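PDB 5VF5: SM80.1 Vicilin from Solanum melongena, which probably serves as a seed storage protein of the 7S vicilin family, with two cupin domains and bound copper and sodium ions. Local coordinates for residues R239-A244 against G343-M347; F211-E216 against R234-L238. All blocks are in the same frame, centred on the assembly; numbering follows the deposited sequence.

Contact 1. Residues R239-A244 against G343-M347; sequences RDLDAA and GINAM
The flat carboxylate of D242 is approached at both oxygens from G343-M347. OD1 takes the backbone N of M347 at 2.8 Å on its syn side, with the donor 21° out of the carboxylate plane. The CB of M347 also lies 3.2 Å from D242 OD1. OD2 accepts from two waters. One of them also donates to the carbonyl of M347, and the other accepts from ND2 of N345. The side chain reaches across because CG stands anti to the backbone N (chi1 -169°). The backbone of D242 takes part too. Its O accepts from A346 N at 2.9 Å, with the donor above the carbonyl plane. Further along the two chains, A244 and G343 form an antiparallel hydrogen-bonded pair, with G343 N to A244 O at 2.8 Å. The CB atoms of A244 and A346 meet at 3.7 Å. R239 brings only its CG near M347 CE; its NE binds the O of P232. The contact joins strand 243-250 to strand 337-344 in the second cupin domain. The D242 carboxylate takes one backbone N-H and two donating waters, a setting consistent with its being ionised; the second N-H, of A346, goes to the backbone O.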
loop_
_atom_site.group_PDB
_atom_site.type_symbol
_atom_site.label_atom_id
_atom_site.label_comp_id
_atom_site.label_asym_id
_atom_site.label_seq_id
_atom_site.Cartn_x
_atom_site.Cartn_y
_atom_site.Cartn_z
ATOM N N ARG A 239 8.534 -8.083 10.142
ATOM C CA ARG A 239 9.971 -7.872 10.401
ATOM C C ARG A 239 10.869 -8.272 9.235
ATOM O O ARG A 239 11.870 -7.624 9.006
ATOM C CB ARG A 239 10.392 -8.629 11.684
ATOM C CG ARG A 239 9.897 -7.931 12.891
ATOM C CD ARG A 239 10.203 -8.706 14.163
ATOM N NE ARG A 239 9.566 -8.032 15.283
ATOM C CZ ARG A 239 9.354 -8.589 16.466
ATOM N NH1 ARG A 239 9.769 -9.833 16.731
ATOM N NH2 ARG A 239 8.739 -7.888 17.392
ATOM N N ASP A 240 10.537 -9.363 8.554
ATOM C CA ASP A 240 11.355 -9.848 7.437
ATOM C C ASP A 240 11.482 -8.842 6.291
ATOM O O ASP A 240 12.555 -8.656 5.751
ATOM C CB ASP A 240 10.896 -11.234 6.934
ATOM C CG ASP A 240 9.389 -11.348 6.660
ATOM O OD1 ASP A 240 8.608 -10.350 6.689
ATOM O OD2 ASP A 240 8.952 -12.515 6.409
ATOM N N LEU A 241 10.373 -8.194 5.941
ATOM C CA LEU A 241 10.360 -7.150 4.949
ATOM C C LEU A 241 10.833 -5.811 5.520
ATOM O O LEU A 241 11.162 -4.937 4.766
ATOM C CB LEU A 241 8.962 -6.997 4.409
ATOM C CG LEU A 241 8.483 -8.071 3.458
ATOM C CD1 LEU A 241 7.014 -7.850 3.168
ATOM C CD2 LEU A 241 9.269 -7.995 2.171
ATOM N N ASP A 242 10.841 -5.679 6.842
ATOM C CA ASP A 242 11.124 -4.444 7.550
ATOM C C ASP A 242 10.188 -3.355 7.058
ATOM O O ASP A 242 10.603 -2.253 6.720
ATOM C CB ASP A 242 12.592 -4.043 7.465
ATOM C CG ASP A 242 12.937 -2.930 8.413
ATOM O OD1 ASP A 242 12.200 -2.743 9.420
ATOM O OD2 ASP A 242 13.936 -2.233 8.159
ATOM N N ALA A 243 8.914 -3.694 7.062
ATOM C CA ALA A 243 7.856 -2.832 6.551
ATOM C C ALA A 243 6.874 -2.425 7.642
ATOM O O ALA A 243 6.680 -3.142 8.624
ATOM C CB ALA A 243 7.143 -3.490 5.389
ATOM N N ALA A 244 6.216 -1.306 7.436
ATOM C CA ALA A 244 5.107 -0.867 8.236
ATOM C C ALA A 244 3.906 -0.630 7.360
ATOM O O ALA A 244 4.040 -0.363 6.142
ATOM C CB ALA A 244 5.443 0.402 8.961
ATOM N N GLY A 343 5.476 1.611 4.700
ATOM C CA GLY A 343 6.782 2.081 5.138
ATOM C C GLY A 343 7.874 1.058 4.851
ATOM O O GLY A 343 7.723 -0.125 5.197
ATOM N N ILE A 344 8.929 1.507 4.208
ATOM C CA ILE A 344 10.071 0.690 3.856
ATOM C C ILE A 344 11.185 1.128 4.837
ATOM O O ILE A 344 11.222 2.319 5.222
ATOM C CB ILE A 344 10.406 0.928 2.356
ATOM C CG1 ILE A 344 9.220 0.348 1.488
ATOM C CG2 ILE A 344 11.748 0.289 2.000
ATOM C CD1 ILE A 344 9.240 0.792 0.053
ATOM N N ASN A 345 12.070 0.215 5.270
ATOM C CA ASN A 345 13.079 0.532 6.285
ATOM C C ASN A 345 12.375 1.006 7.578
ATOM O O ASN A 345 12.777 2.023 8.184
ATOM C CB ASN A 345 14.118 1.575 5.808
ATOM C CG ASN A 345 14.857 1.138 4.560
ATOM O OD1 ASN A 345 14.990 1.948 3.595
ATOM N ND2 ASN A 345 15.271 -0.128 4.521
ATOM N N ALA A 346 11.344 0.259 8.011
ATOM C CA ALA A 346 10.453 0.777 9.033
ATOM C C ALA A 346 10.958 0.655 10.484
ATOM O O ALA A 346 10.647 1.537 11.295
ATOM C CB ALA A 346 9.109 0.100 8.943
ATOM N N MET A 347 11.720 -0.392 10.814
ATOM C CA MET A 347 12.144 -0.534 12.181
ATOM C C MET A 347 12.955 0.700 12.579
ATOM O O MET A 347 13.836 1.156 11.834
ATOM C CB MET A 347 13.023 -1.765 12.395
ATOM C CG MET A 347 13.220 -2.036 13.857
ATOM S SD MET A 347 11.851 -2.967 14.558
ATOM C CE MET A 347 12.341 -4.600 14.135
HETATM O O HOH W 1 12.158 -2.357 4.108
HETATM O O HOH W 2 14.923 -0.390 9.664
HETATM O O HOH W 3 15.614 -2.283 6.179
#

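Contact 2. Residues F211-E216 against R234-L238; sequences FNLMKE and RFEQL
F211 has the most surface buried here, and its ring lies against the ring of F235. The two form an offset stack, with centroids 4.2 Å apart and planes at 13°. F235 CD1 sits over the centre of one F211 face. The closest atoms are F211 CD2 and F235 CE1, at 3.5 Å. F211 has CG between its backbone N and carbonyl carbon (chi1 51°), which sets one face of the ring against F235. L238 adds a looser touch, its CD1 4.2 Å from F211 CZ.

F235 is covered on both faces. Opposite F211 lies the aliphatic CG of R234, its neighbour in sequence. The guanidinium of R234 in turn has F235 CZ over one face.

R234 reaches across with an extended chain and grips E216 end-on. NH1 donates to E216 OE1 at 2.8 Å, nearly straight at 174°, and OE1 accepts with its syn lone pair. Its NH2 donates to E216 OE2 at 2.9 Å, again on the syn side but tilted from the carboxylate plane. The two bonds of this salt bridge hold carboxylate and guanidinium nearly coplanar and restrain their rotation. A type I turn from L213 to E216 helps to bring the carboxylate there, and an Asx turn from N212 OD1 to M214 N overlaps its start.

Both segments are loops flanking the strand pair 220-222 and 225-230. F211, L213 and F235 all rest on A230 of strand 225-230. The backbone of F211 also bonds to V100 of strand 100-103, in the first cupin domain. N212 binds D99 and R97 nearby. The contact therefore ties the loop before strand 220-222 to the loop before strand 243-250, beside strand 100-103.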
loop_
_atom_site.group_PDB
_atom_site.type_symbol
_atom_site.label_atom_id
_atom_site.label_comp_id
_atom_site.label_asym_id
_atom_site.label_seq_id
_atom_site.Cartn_x
_atom_site.Cartn_y
_atom_site.Cartn_z
ATOM N N PHE A 211 -4.379 -9.083 10.808
ATOM C CA PHE A 211 -4.569 -8.222 11.938
ATOM C C PHE A 211 -5.189 -6.912 11.497
ATOM O O PHE A 211 -5.117 -6.541 10.333
ATOM C CB PHE A 211 -3.261 -7.973 12.714
ATOM C CG PHE A 211 -2.109 -7.541 11.871
ATOM C CD1 PHE A 211 -1.293 -8.483 11.256
ATOM C CD2 PHE A 211 -1.781 -6.195 11.765
ATOM C CE1 PHE A 211 -0.189 -8.081 10.490
ATOM C CE2 PHE A 211 -0.693 -5.797 11.015
ATOM C CZ PHE A 211 0.108 -6.733 10.395
ATOM N N ASN A 212 -5.745 -6.174 12.446
ATOM C CA ASN A 212 -6.551 -4.983 12.142
ATOM C C ASN A 212 -6.471 -4.040 13.336
ATOM O O ASN A 212 -6.729 -4.453 14.470
ATOM C CB ASN A 212 -7.980 -5.428 11.863
ATOM C CG ASN A 212 -8.860 -4.332 11.289
ATOM O OD1 ASN A 212 -8.948 -3.255 11.858
ATOM N ND2 ASN A 212 -9.560 -4.624 10.148
ATOM N N LEU A 213 -6.056 -2.800 13.089
ATOM C CA LEU A 213 -5.850 -1.833 14.171
ATOM C C LEU A 213 -6.935 -0.750 14.195
ATOM O O LEU A 213 -6.812 0.196 14.970
ATOM C CB LEU A 213 -4.469 -1.175 14.004
ATOM C CG LEU A 213 -3.219 -2.041 14.255
ATOM C CD1 LEU A 213 -2.921 -3.045 13.141
ATOM C CD2 LEU A 213 -1.997 -1.151 14.447
ATOM N N MET A 214 -7.991 -0.919 13.386
ATOM C CA MET A 214 -8.994 0.136 13.155
ATOM C C MET A 214 -9.634 0.617 14.451
ATOM O O MET A 214 -9.914 1.803 14.603
ATOM C CB MET A 214 -10.114 -0.348 12.227
ATOM C CG MET A 214 -9.823 -0.241 10.734
ATOM S SD MET A 214 -11.330 -0.483 9.760
ATOM C CE MET A 214 -12.286 0.947 10.244
ATOM N N LYS A 215 -9.834 -0.312 15.385
ATOM C CA LYS A 215 -10.540 -0.028 16.667
ATOM C C LYS A 215 -9.629 0.488 17.806
ATOM O O LYS A 215 -10.105 0.851 18.891
ATOM C CB LYS A 215 -11.310 -1.254 17.150
ATOM C CG LYS A 215 -12.498 -1.610 16.267
ATOM C CD LYS A 215 -13.177 -2.874 16.760
ATOM C CE LYS A 215 -14.603 -2.989 16.243
ATOM N NZ LYS A 215 -15.271 -4.211 16.772
ATOM N N GLU A 216 -8.331 0.525 17.553
ATOM C CA GLU A 216 -7.365 0.975 18.548
ATOM C C GLU A 216 -7.326 2.487 18.597
ATOM O O GLU A 216 -7.691 3.169 17.627
ATOM C CB GLU A 216 -5.967 0.434 18.217
ATOM C CG GLU A 216 -5.934 -1.089 18.240
ATOM C CD GLU A 216 -4.567 -1.665 17.999
ATOM O OE1 GLU A 216 -3.565 -0.913 17.955
ATOM O OE2 GLU A 216 -4.488 -2.903 17.867
ATOM N N ARG A 234 6.141 -4.129 16.707
ATOM C CA ARG A 234 4.995 -4.818 17.280
ATOM C C ARG A 234 4.554 -6.101 16.600
ATOM O O ARG A 234 4.113 -7.034 17.266
ATOM C CB ARG A 234 3.832 -3.834 17.362
ATOM C CG ARG A 234 2.547 -4.423 17.880
ATOM C CD ARG A 234 1.504 -3.377 18.133
ATOM N NE ARG A 234 0.248 -4.011 18.485
ATOM C CZ ARG A 234 -0.948 -3.433 18.391
ATOM N NH1 ARG A 234 -1.079 -2.172 17.998
ATOM N NH2 ARG A 234 -2.031 -4.129 18.723
ATOM N N PHE A 235 4.625 -6.120 15.273
ATOM C CA PHE A 235 4.075 -7.184 14.465
ATOM C C PHE A 235 5.198 -7.956 13.828
ATOM O O PHE A 235 5.789 -7.508 12.825
ATOM C CB PHE A 235 3.135 -6.596 13.418
ATOM C CG PHE A 235 1.865 -6.079 14.018
ATOM C CD1 PHE A 235 0.819 -6.943 14.336
ATOM C CD2 PHE A 235 1.737 -4.756 14.328
ATOM C CE1 PHE A 235 -0.331 -6.459 14.936
ATOM C CE2 PHE A 235 0.585 -4.255 14.898
ATOM C CZ PHE A 235 -0.455 -5.109 15.197
ATOM N N GLU A 236 5.510 -9.121 14.383
ATOM C CA GLU A 236 6.645 -9.908 13.937
ATOM C C GLU A 236 6.519 -10.290 12.438
ATOM O O GLU A 236 7.522 -10.415 11.737
ATOM C CB GLU A 236 6.792 -11.159 14.829
ATOM C CG GLU A 236 5.844 -12.295 14.511
ATOM N N GLN A 237 5.290 -10.460 11.971
ATOM C CA GLN A 237 5.152 -10.862 10.568
ATOM C C GLN A 237 5.567 -9.771 9.591
ATOM O O GLN A 237 5.770 -10.103 8.429
ATOM C CB GLN A 237 3.765 -11.339 10.194
ATOM C CG GLN A 237 2.687 -10.290 10.341
ATOM C CD GLN A 237 1.975 -10.456 11.661
ATOM O OE1 GLN A 237 2.557 -10.255 12.736
ATOM N NE2 GLN A 237 0.727 -10.840 11.592
ATOM N N LEU A 238 5.804 -8.556 10.060
ATOM C CA LEU A 238 6.357 -7.476 9.203
ATOM C C LEU A 238 7.868 -7.339 9.251
ATOM O O LEU A 238 8.446 -6.552 8.496
ATOM C CB LEU A 238 5.697 -6.149 9.571
ATOM C CG LEU A 238 4.173 -6.079 9.511
ATOM C CD1 LEU A 238 3.720 -4.695 9.943
ATOM C CD2 LEU A 238 3.642 -6.381 8.128
#

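The two contacts follow one another along the chain, contact 2 first, and residues 234-238 run straight into 239-244. Their centres lie 13 Å apart. A probable hydrogen bond joins them directly, from A243 N to L238 O at 3.2 Å. The loop leading into R234 serves contact 1 as well: P232 and E233 accept bonds from R239, and M347 touches E233. Both contacts also reach strand 100-103 of the first cupin domain. There R102 forms a salt bridge with D240 and is touched by Q237. The copper ion is held in the same second cupin domain by C281, H283 and H325, none of which belongs to either contact.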